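Local coordinates for hypothetical protein SpyM3_0169 (Streptococcus pyogenes, PDB 1PG6) that is of unknown function but belongs to the mitochondrial biogenesis AIM24 family of the cupin clan and binds calcium ions in the crystal, at residues 177-182 against 206-211. Numbering follows the deposited sequence.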
loop_
_atom_site.group_PDB
_atom_site.type_symbol
_atom_site.label_atom_id
_atom_site.label_comp_id
_atom_site.label_asym_id
_atom_site.label_seq_id
_atom_site.Cartn_x
_atom_site.Cartn_y
_atom_site.Cartn_z
ATOM N N THR A 177 -1.606 19.016 7.790
ATOM C CA THR A 177 -0.650 18.796 6.714
ATOM C C THR A 177 0.531 17.985 7.237
ATOM O O THR A 177 1.156 18.342 8.236
ATOM C CB THR A 177 -0.165 20.137 6.136
ATOM O OG1 THR A 177 -1.282 20.826 5.554
ATOM C CG2 THR A 177 0.897 19.908 5.069
ATOM N N ILE A 178 0.830 16.896 6.541
ATOM C CA ILE A 178 1.903 15.991 6.937
ATOM C C ILE A 178 2.816 15.623 5.772
ATOM O O ILE A 178 2.360 15.474 4.642
ATOM C CB ILE A 178 1.304 14.673 7.477
ATOM C CG1 ILE A 178 0.247 14.974 8.541
ATOM C CG2 ILE A 178 2.404 13.794 8.059
ATOM C CD1 ILE A 178 -0.580 13.776 8.901
ATOM N N ASP A 179 4.106 15.487 6.071
ATOM C CA ASP A 179 5.109 15.075 5.094
ATOM C C ASP A 179 4.529 13.785 4.495
ATOM O O ASP A 179 4.253 12.826 5.224
ATOM C CB ASP A 179 6.419 14.803 5.844
ATOM C CG ASP A 179 7.520 14.261 4.963
ATOM O OD1 ASP A 179 7.267 13.864 3.809
ATOM O OD2 ASP A 179 8.662 14.226 5.460
ATOM N N ASN A 180 4.329 13.746 3.180
ATOM C CA ASN A 180 3.720 12.562 2.571
ATOM C C ASN A 180 4.530 11.285 2.731
ATOM O O ASN A 180 3.980 10.187 2.640
ATOM C CB ASN A 180 3.441 12.803 1.087
ATOM C CG ASN A 180 2.482 11.780 0.505
ATOM O OD1 ASN A 180 2.780 11.118 -0.491
ATOM N ND2 ASN A 180 1.327 11.640 1.134
ATOM N N ALA A 181 5.831 11.426 2.969
ATOM C CA ALA A 181 6.707 10.267 3.150
ATOM C C ALA A 181 6.347 9.521 4.436
ATOM O O ALA A 181 6.751 8.376 4.634
ATOM C CB ALA A 181 8.160 10.716 3.200
ATOM N N HIS A 182 5.596 10.189 5.307
ATOM C CA HIS A 182 5.168 9.600 6.579
ATOM C C HIS A 182 3.701 9.182 6.571
ATOM O O HIS A 182 3.172 8.725 7.585
ATOM C CB HIS A 182 5.408 10.585 7.725
ATOM C CG HIS A 182 6.848 10.717 8.115
ATOM N ND1 HIS A 182 7.458 9.854 9.000
ATOM C CD2 HIS A 182 7.808 11.577 7.703
ATOM C CE1 HIS A 182 8.736 10.177 9.113
ATOM N NE2 HIS A 182 8.975 11.217 8.337
ATOM N N THR A 206 15.654 22.522 3.135
ATOM C CA THR A 206 14.832 21.891 4.164
ATOM C C THR A 206 14.889 20.369 4.138
ATOM O O THR A 206 14.719 19.722 5.169
ATOM C CB THR A 206 13.355 22.295 4.028
ATOM O OG1 THR A 206 12.838 21.804 2.785
ATOM C CG2 THR A 206 13.212 23.806 4.084
ATOM N N GLY A 207 15.136 19.798 2.963
ATOM C CA GLY A 207 15.181 18.356 2.862
ATOM C C GLY A 207 13.781 17.790 2.981
ATOM O O GLY A 207 13.596 16.612 3.287
ATOM N N GLU A 208 12.787 18.641 2.745
ATOM C CA GLU A 208 11.387 18.227 2.817
ATOM C C GLU A 208 10.783 18.046 1.429
ATOM O O GLU A 208 10.907 18.916 0.564
ATOM C CB GLU A 208 10.552 19.257 3.588
ATOM C CG GLU A 208 10.818 19.327 5.075
ATOM C CD GLU A 208 10.606 17.997 5.752
ATOM O OE1 GLU A 208 9.640 17.288 5.402
ATOM O OE2 GLU A 208 11.400 17.659 6.643
ATOM N N GLY A 209 10.123 16.910 1.232
ATOM C CA GLY A 209 9.480 16.624 -0.037
ATOM C C GLY A 209 8.028 17.064 0.006
ATOM O O GLY A 209 7.645 17.837 0.884
ATOM N N VAL A 210 7.219 16.568 -0.927
ATOM C CA VAL A 210 5.811 16.933 -0.983
ATOM C C VAL A 210 5.077 16.594 0.306
ATOM O O VAL A 210 5.395 15.613 0.982
ATOM C CB VAL A 210 5.074 16.223 -2.148
ATOM C CG1 VAL A 210 5.618 16.705 -3.485
ATOM C CG2 VAL A 210 5.225 14.715 -2.017
ATOM N N VAL A 211 4.096 17.420 0.642
ATOM C CA VAL A 211 3.295 17.201 1.835
ATOM C C VAL A 211 1.885 16.832 1.397
ATOM O O VAL A 211 1.507 17.041 0.242
ATOM C CB VAL A 211 3.228 18.464 2.719
ATOM C CG1 VAL A 211 4.625 18.869 3.154
ATOM C CG2 VAL A 211 2.554 19.599 1.963
HETATM O O HOH W 1 9.842 14.461 2.557
HETATM O O HOH W 2 7.261 13.635 0.892
#
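Asp179 and Val211 pair across the end of an antiparallel sheet, where strand 174-179 runs out and the chain leaving helix 200-206 enters strand 211-215. They form a non-hydrogen-bonded bridge with CA atoms 4.3 Å apart and diverging side chains. Just past it, Asn180 N donates to Val210 O (3.1 Å), meeting a lone pair in the carbonyl plane, nearly straight at 160°. Asn180 CB also packs against that oxygen at 3.4 Å, and Val210 CG2 is 4.1 Å from the same CB; Ile194 of the third strand touches both side chains. Two residues back along the strand from Asp179, Thr177 turns its methyl across to the same Val211, CG2 to CG2 at 3.5 Å, with its CG2 anti to the backbone N, while its hydroxyl is bonded to Thr213.

The Asp179 carboxylate adds side-chain and water-mediated polar links. Its CG stands anti to the backbone N, beside the carbonyl carbon, which brings the carboxylate round to the following Ala181 N; OD1 accepts from that N at 3.0 Å, the donor lying 48° out of the carboxylate plane. Two waters also donate to OD1: one accepts from Gly209 N, the other donates to Val210 O, so the loop is tied to this oxygen through solvent. OD2 instead comes within 3.2 Å of Glu208 OE1, two acceptors without a bond between them, their carboxylate planes 86° apart. This proximity of like charges is probably unfavourable and could raise the proton affinity of one group.

His182 N bonds back to Asp179 O as the chain turns through the 3-10 segment 180-182 towards strand 183-187. An Asx turn at Asp179 thus ends the edge strand of a three-stranded antiparallel sheet, with water bridging it to the neighbouring loop.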